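Local coordinates for N5-carboxyaminoimidazole ribonucleotide synthetase (Bacillus anthracis, PDB 3QFF), which uses ATP and bicarbonate to carboxylate 5-aminoimidazole ribonucleotide to its N5-carboxyamino form, a step of de novo purine synthesis, at residues F193-S198 against P230-E235; V214-H219 against E226-A231. One frame throughout, in Å; residues are numbered along the deposited sequence.

In the fold
Two contacts that share a short piece of chain show how a sheet can tie a nucleotide site to a more distant turn. Contacts 1 and 2, whose centres lie 7 Å apart, have Pro230 and Ala231 in common. Both reach one antiparallel sheet of the ATP-grasp domain through the neighbouring strands 195-203 and 209-220, while 230-235 is the loop after strand 223-229. Glu196 O and Asn217 N, 2.7 Å apart, probably form a backbone hydrogen bond between them. Lys195 NZ of contact 1 reaches Glu216 OE2 of contact 2 in a salt bridge of 2.8 Å. Contact 1 carries Phe193 and Glu196 to the ADP; in contact 2 His219 touches it, and the side chain of Asn217 is about 8 Å away.

Contact 1: F193-S198 against P230-E235; sequences FEKEVS and PARITE. With ADP (adenosine-5'-diphosphate), chain C.
Lys195 NZ and Arg232 NH1, one from each segment, both grip Glu216 OE2 through salt bridges. The two basic side chains cross at about a right angle, with Lys195 NZ only 3.8 Å from Arg232 NH1; this pairing of like charges is probably tolerated because they share the carboxylate, and Glu366 also pairs with Arg232 NH2. No direct hydrogen bond spans the contact. A water donates to Arg232 O at 3.0 Å and also to Glu194 OE2, bridging the segments, while Lys195 CE leans against the same Arg232 O at 3.5 Å. An inverse gamma turn centred on Arg232 is closed by a weak bond from Ile233 N to Ala231 O. The apolar part of the contact has Val197 CG1 touching Ile233 CD1 at 4.3 Å and Ala231 CB. Lys195 CG, anti to the carbonyl carbon (chi1 -53°), comes to rest on Ile233 CG2.

Glu194 and Lys195 form a classic beta bulge against Ala264. Phe193, stacked on Phe263, brings CE1 within 3.6 Å of adenine N3, which lies at the ring's edge. A carboxylate accepting from the ribose, here Glu196 OE2 from ADP O3' at 2.8 Å and OE1 weakly from O2', is characteristic of ATP-grasp nucleotide sites.

Contact 2: V214-H219 against E226-A231; sequences VAENIH and ESIVPA
Glu216 and Ile228 lie side by side and point the same way, directly across from each other in an antiparallel hydrogen-bonded pair. With CG anti to the backbone N (chi1 159°) and the chain extended beyond it, Glu216 brings its carboxylate alongside the isoleucine: CD1 of Ile228 sits 3.7 Å from Glu216 CD and 3.9 Å from each carboxylate oxygen. The acid thus has a hydrocarbon flank, and the salt bridges of its OE2 with Lys195 and Arg232 supply the opposite charge. The same Ile228 CD1 also meets Ile218 CD1 at 3.8 Å, the two isoleucines crossing obliquely. Ile218 in turn runs beside Glu226 in the same direction, with CD1 approaching OE1.

The opposite face of the hairpin has a polar pair. Ser227 OG donates to Asn217 OD1 at 2.9 Å from a position tilted 33° out of the plane of the amide carbonyl, while ND2 of the asparagine bonds to Ser198 OG. Both amide heteroatoms are therefore engaged, which fixes the turn of the group.

Past the regular ladder, a cis peptide bond precedes Pro230, and Ala231 then comes back against the partner strand. Its N donates to Val214 O at 3.1 Å, and its CB packs 3.4 Å from Glu216 N and 3.7 Å from Glu216 CB, with Val214 CG1 also close.

The two strands, 209-220 and 223-229, form a beta hairpin inside a wider antiparallel sheet. Strand 195-203 pairs with the first and strand 316-322 with the second, while helix 365-374 covers the Glu226 and Ile228 side chains through Ile365, Leu369 and Ala372.

Contact 1: F193-S198 against P230-E235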
# COMPACT_ATOMS: atom_id res chain seq x y z
N PHE A 193 -3.86 -35.51 -5.70
CA PHE A 193 -3.43 -34.31 -6.40
C PHE A 193 -1.93 -34.10 -6.26
O PHE A 193 -1.33 -34.56 -5.28
CB PHE A 193 -4.20 -33.07 -5.92
CG PHE A 193 -3.98 -32.73 -4.48
CD1 PHE A 193 -4.85 -33.20 -3.50
CD2 PHE A 193 -2.88 -31.95 -4.09
CE1 PHE A 193 -4.64 -32.90 -2.15
CE2 PHE A 193 -2.66 -31.65 -2.75
CZ PHE A 193 -3.55 -32.12 -1.78
N GLU A 194 -1.36 -33.41 -7.24
CA GLU A 194 0.02 -32.97 -7.21
C GLU A 194 0.17 -31.67 -6.39
O GLU A 194 0.99 -31.61 -5.48
CB GLU A 194 0.52 -32.75 -8.65
CG GLU A 194 2.05 -32.61 -8.77
CD GLU A 194 2.52 -32.07 -10.12
OE1 GLU A 194 1.83 -32.27 -11.15
OE2 GLU A 194 3.60 -31.44 -10.15
N LYS A 195 -0.64 -30.65 -6.72
CA LYS A 195 -0.54 -29.31 -6.12
C LYS A 195 -1.90 -28.80 -5.64
O LYS A 195 -2.93 -29.09 -6.26
CB LYS A 195 -0.03 -28.30 -7.17
CG LYS A 195 1.25 -28.68 -7.90
CD LYS A 195 2.38 -27.85 -7.40
CE LYS A 195 3.72 -28.28 -7.99
NZ LYS A 195 4.77 -28.09 -6.95
N GLU A 196 -1.90 -28.02 -4.56
CA GLU A 196 -3.04 -27.18 -4.20
C GLU A 196 -2.87 -25.78 -4.78
O GLU A 196 -1.81 -25.15 -4.61
CB GLU A 196 -3.23 -27.09 -2.70
CG GLU A 196 -3.88 -28.31 -2.11
CD GLU A 196 -4.23 -28.11 -0.67
OE1 GLU A 196 -3.32 -28.22 0.19
OE2 GLU A 196 -5.42 -27.84 -0.38
N VAL A 197 -3.88 -25.31 -5.50
CA VAL A 197 -3.80 -24.00 -6.14
C VAL A 197 -5.03 -23.15 -5.80
O VAL A 197 -6.09 -23.67 -5.47
CB VAL A 197 -3.57 -24.08 -7.70
CG1 VAL A 197 -2.30 -24.90 -8.03
CG2 VAL A 197 -4.80 -24.62 -8.45
N SER A 198 -4.86 -21.83 -5.87
CA SER A 198 -6.01 -20.95 -5.70
C SER A 198 -5.96 -19.76 -6.66
O SER A 198 -4.89 -19.36 -7.10
CB SER A 198 -6.16 -20.48 -4.26
OG SER A 198 -5.16 -19.54 -3.93
N PRO A 230 4.39 -17.26 -9.89
CA PRO A 230 3.41 -18.13 -10.55
C PRO A 230 3.41 -19.54 -9.97
O PRO A 230 4.46 -20.05 -9.56
CB PRO A 230 3.89 -18.15 -12.02
CG PRO A 230 4.86 -16.98 -12.14
CD PRO A 230 5.49 -16.89 -10.79
N ALA A 231 2.23 -20.15 -9.88
CA ALA A 231 2.14 -21.55 -9.46
C ALA A 231 3.01 -22.40 -10.39
O ALA A 231 3.08 -22.13 -11.58
CB ALA A 231 0.68 -22.03 -9.50
N ARG A 232 3.69 -23.40 -9.84
CA ARG A 232 4.58 -24.22 -10.64
C ARG A 232 3.79 -25.33 -11.35
O ARG A 232 3.88 -26.52 -11.01
CB ARG A 232 5.73 -24.77 -9.77
CG ARG A 232 6.61 -23.65 -9.17
CD ARG A 232 7.64 -24.16 -8.15
NE ARG A 232 7.01 -24.68 -6.95
CZ ARG A 232 7.66 -25.31 -5.96
NH1 ARG A 232 6.97 -25.74 -4.91
NH2 ARG A 232 8.98 -25.49 -6.01
N ILE A 233 3.01 -24.92 -12.35
CA ILE A 233 2.12 -25.81 -13.07
C ILE A 233 2.18 -25.49 -14.56
O ILE A 233 2.68 -24.43 -14.95
CB ILE A 233 0.64 -25.71 -12.55
CG1 ILE A 233 0.10 -24.28 -12.70
CG2 ILE A 233 0.53 -26.20 -11.09
CD1 ILE A 233 -1.30 -24.08 -12.17
N THR A 234 1.67 -26.40 -15.40
CA THR A 234 1.65 -26.19 -16.85
C THR A 234 0.76 -25.00 -17.23
O THR A 234 -0.16 -24.63 -16.49
CB THR A 234 1.14 -27.43 -17.61
OG1 THR A 234 -0.24 -27.66 -17.29
CG2 THR A 234 1.97 -28.68 -17.26
N GLU A 235 1.03 -24.42 -18.40
CA GLU A 235 0.21 -23.34 -18.92
C GLU A 235 -1.23 -23.80 -19.10
O GLU A 235 -2.15 -22.98 -19.09
CB GLU A 235 0.78 -22.83 -20.25
CG GLU A 235 0.39 -21.38 -20.58
CD GLU A 235 0.93 -20.39 -19.57
OE1 GLU A 235 0.13 -19.61 -19.01
OE2 GLU A 235 2.16 -20.41 -19.31
PB ADP C . -10.41 -26.53 5.72
O1B ADP C . -10.18 -26.84 7.18
O2B ADP C . -11.76 -25.89 5.46
O3B ADP C . -9.24 -25.83 5.07
PA ADP C . -10.27 -28.38 3.47
O1A ADP C . -9.59 -27.24 2.74
O2A ADP C . -11.53 -29.00 2.92
O3A ADP C . -10.52 -27.99 5.03
O5' ADP C . -9.21 -29.58 3.59
C5' ADP C . -8.02 -29.41 4.36
C4' ADP C . -6.87 -30.16 3.70
O4' ADP C . -7.21 -31.54 3.58
C3' ADP C . -6.61 -29.65 2.28
O3' ADP C . -5.56 -28.69 2.26
C2' ADP C . -6.26 -30.90 1.50
O2' ADP C . -4.83 -31.06 1.46
C1' ADP C . -6.85 -32.06 2.30
N9 ADP C . -8.06 -32.59 1.60
C8 ADP C . -9.33 -32.18 1.80
N7 ADP C . -10.20 -32.86 1.01
C5 ADP C . -9.48 -33.73 0.28
C6 ADP C . -9.77 -34.76 -0.75
N6 ADP C . -11.04 -35.00 -1.17
N1 ADP C . -8.72 -35.45 -1.26
C2 ADP C . -7.46 -35.23 -0.86
N3 ADP C . -7.12 -34.32 0.07
C4 ADP C . -8.07 -33.55 0.67
O HOH W 1 3.39 -29.33 -11.90

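Contact 2: V214-H219 against E226-A231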
# COMPACT_ATOMS: atom_id res chain seq x y z
N VAL A 214 -2.76 -17.58 -10.90
CA VAL A 214 -2.84 -18.78 -10.10
C VAL A 214 -1.70 -18.86 -9.07
O VAL A 214 -0.53 -18.74 -9.43
CB VAL A 214 -2.84 -20.07 -10.96
CG1 VAL A 214 -3.10 -21.29 -10.08
CG2 VAL A 214 -3.87 -20.00 -12.11
N ALA A 215 -2.05 -19.10 -7.81
CA ALA A 215 -1.06 -19.29 -6.76
C ALA A 215 -1.03 -20.76 -6.35
O ALA A 215 -2.07 -21.39 -6.22
CB ALA A 215 -1.41 -18.44 -5.55
N GLU A 216 0.18 -21.29 -6.17
CA GLU A 216 0.36 -22.63 -5.60
C GLU A 216 0.46 -22.49 -4.08
O GLU A 216 1.31 -21.74 -3.58
CB GLU A 216 1.61 -23.29 -6.20
CG GLU A 216 2.20 -24.45 -5.37
CD GLU A 216 3.54 -24.95 -5.92
OE1 GLU A 216 4.05 -24.37 -6.90
OE2 GLU A 216 4.10 -25.92 -5.36
N ASN A 217 -0.40 -23.22 -3.36
CA ASN A 217 -0.47 -23.10 -1.91
C ASN A 217 0.04 -24.31 -1.16
O ASN A 217 -0.36 -25.44 -1.45
CB ASN A 217 -1.91 -22.81 -1.49
CG ASN A 217 -2.42 -21.54 -2.10
OD1 ASN A 217 -1.70 -20.55 -2.19
ND2 ASN A 217 -3.66 -21.57 -2.57
N ILE A 218 0.89 -24.05 -0.17
CA ILE A 218 1.45 -25.11 0.67
C ILE A 218 0.87 -25.00 2.08
O ILE A 218 1.09 -24.00 2.79
CB ILE A 218 3.02 -25.12 0.62
CG1 ILE A 218 3.50 -25.27 -0.83
CG2 ILE A 218 3.59 -26.25 1.53
CD1 ILE A 218 5.01 -25.43 -1.05
N HIS A 219 0.10 -26.01 2.47
CA HIS A 219 -0.51 -26.09 3.80
C HIS A 219 0.29 -27.02 4.72
O HIS A 219 0.87 -28.01 4.26
CB HIS A 219 -1.96 -26.56 3.73
CG HIS A 219 -2.86 -25.62 2.99
ND1 HIS A 219 -3.00 -25.65 1.62
CD2 HIS A 219 -3.64 -24.60 3.43
CE1 HIS A 219 -3.83 -24.69 1.25
NE2 HIS A 219 -4.23 -24.04 2.33
N GLU A 226 2.88 -21.35 2.77
CA GLU A 226 3.40 -20.57 1.65
C GLU A 226 2.42 -20.50 0.47
O GLU A 226 1.71 -21.48 0.18
CB GLU A 226 4.71 -21.17 1.15
CG GLU A 226 5.90 -20.86 2.05
CD GLU A 226 7.17 -21.59 1.65
OE1 GLU A 226 7.08 -22.69 1.03
OE2 GLU A 226 8.27 -21.07 1.96
N SER A 227 2.40 -19.35 -0.21
CA SER A 227 1.80 -19.21 -1.54
C SER A 227 2.87 -18.83 -2.54
O SER A 227 3.67 -17.90 -2.30
CB SER A 227 0.68 -18.17 -1.57
OG SER A 227 -0.31 -18.49 -0.63
N ILE A 228 2.88 -19.52 -3.66
CA ILE A 228 3.94 -19.35 -4.64
C ILE A 228 3.32 -18.91 -5.95
O ILE A 228 2.41 -19.56 -6.45
CB ILE A 228 4.67 -20.68 -4.88
CG1 ILE A 228 5.22 -21.26 -3.57
CG2 ILE A 228 5.75 -20.50 -5.94
CD1 ILE A 228 5.57 -22.79 -3.66
N VAL A 229 3.82 -17.81 -6.51
CA VAL A 229 3.24 -17.23 -7.70
C VAL A 229 4.38 -16.78 -8.63
O VAL A 229 5.23 -15.99 -8.22
CB VAL A 229 2.34 -16.02 -7.36
CG1 VAL A 229 1.41 -15.68 -8.52
CG2 VAL A 229 1.53 -16.29 -6.09
N PRO A 230 4.39 -17.26 -9.89
CA PRO A 230 3.41 -18.13 -10.55
C PRO A 230 3.41 -19.54 -9.97
O PRO A 230 4.46 -20.05 -9.56
CB PRO A 230 3.89 -18.15 -12.02
CG PRO A 230 4.86 -16.98 -12.14
CD PRO A 230 5.49 -16.89 -10.79
N ALA A 231 2.23 -20.15 -9.88
CA ALA A 231 2.14 -21.55 -9.46
C ALA A 231 3.01 -22.40 -10.39
O ALA A 231 3.08 -22.13 -11.58
CB ALA A 231 0.68 -22.03 -9.50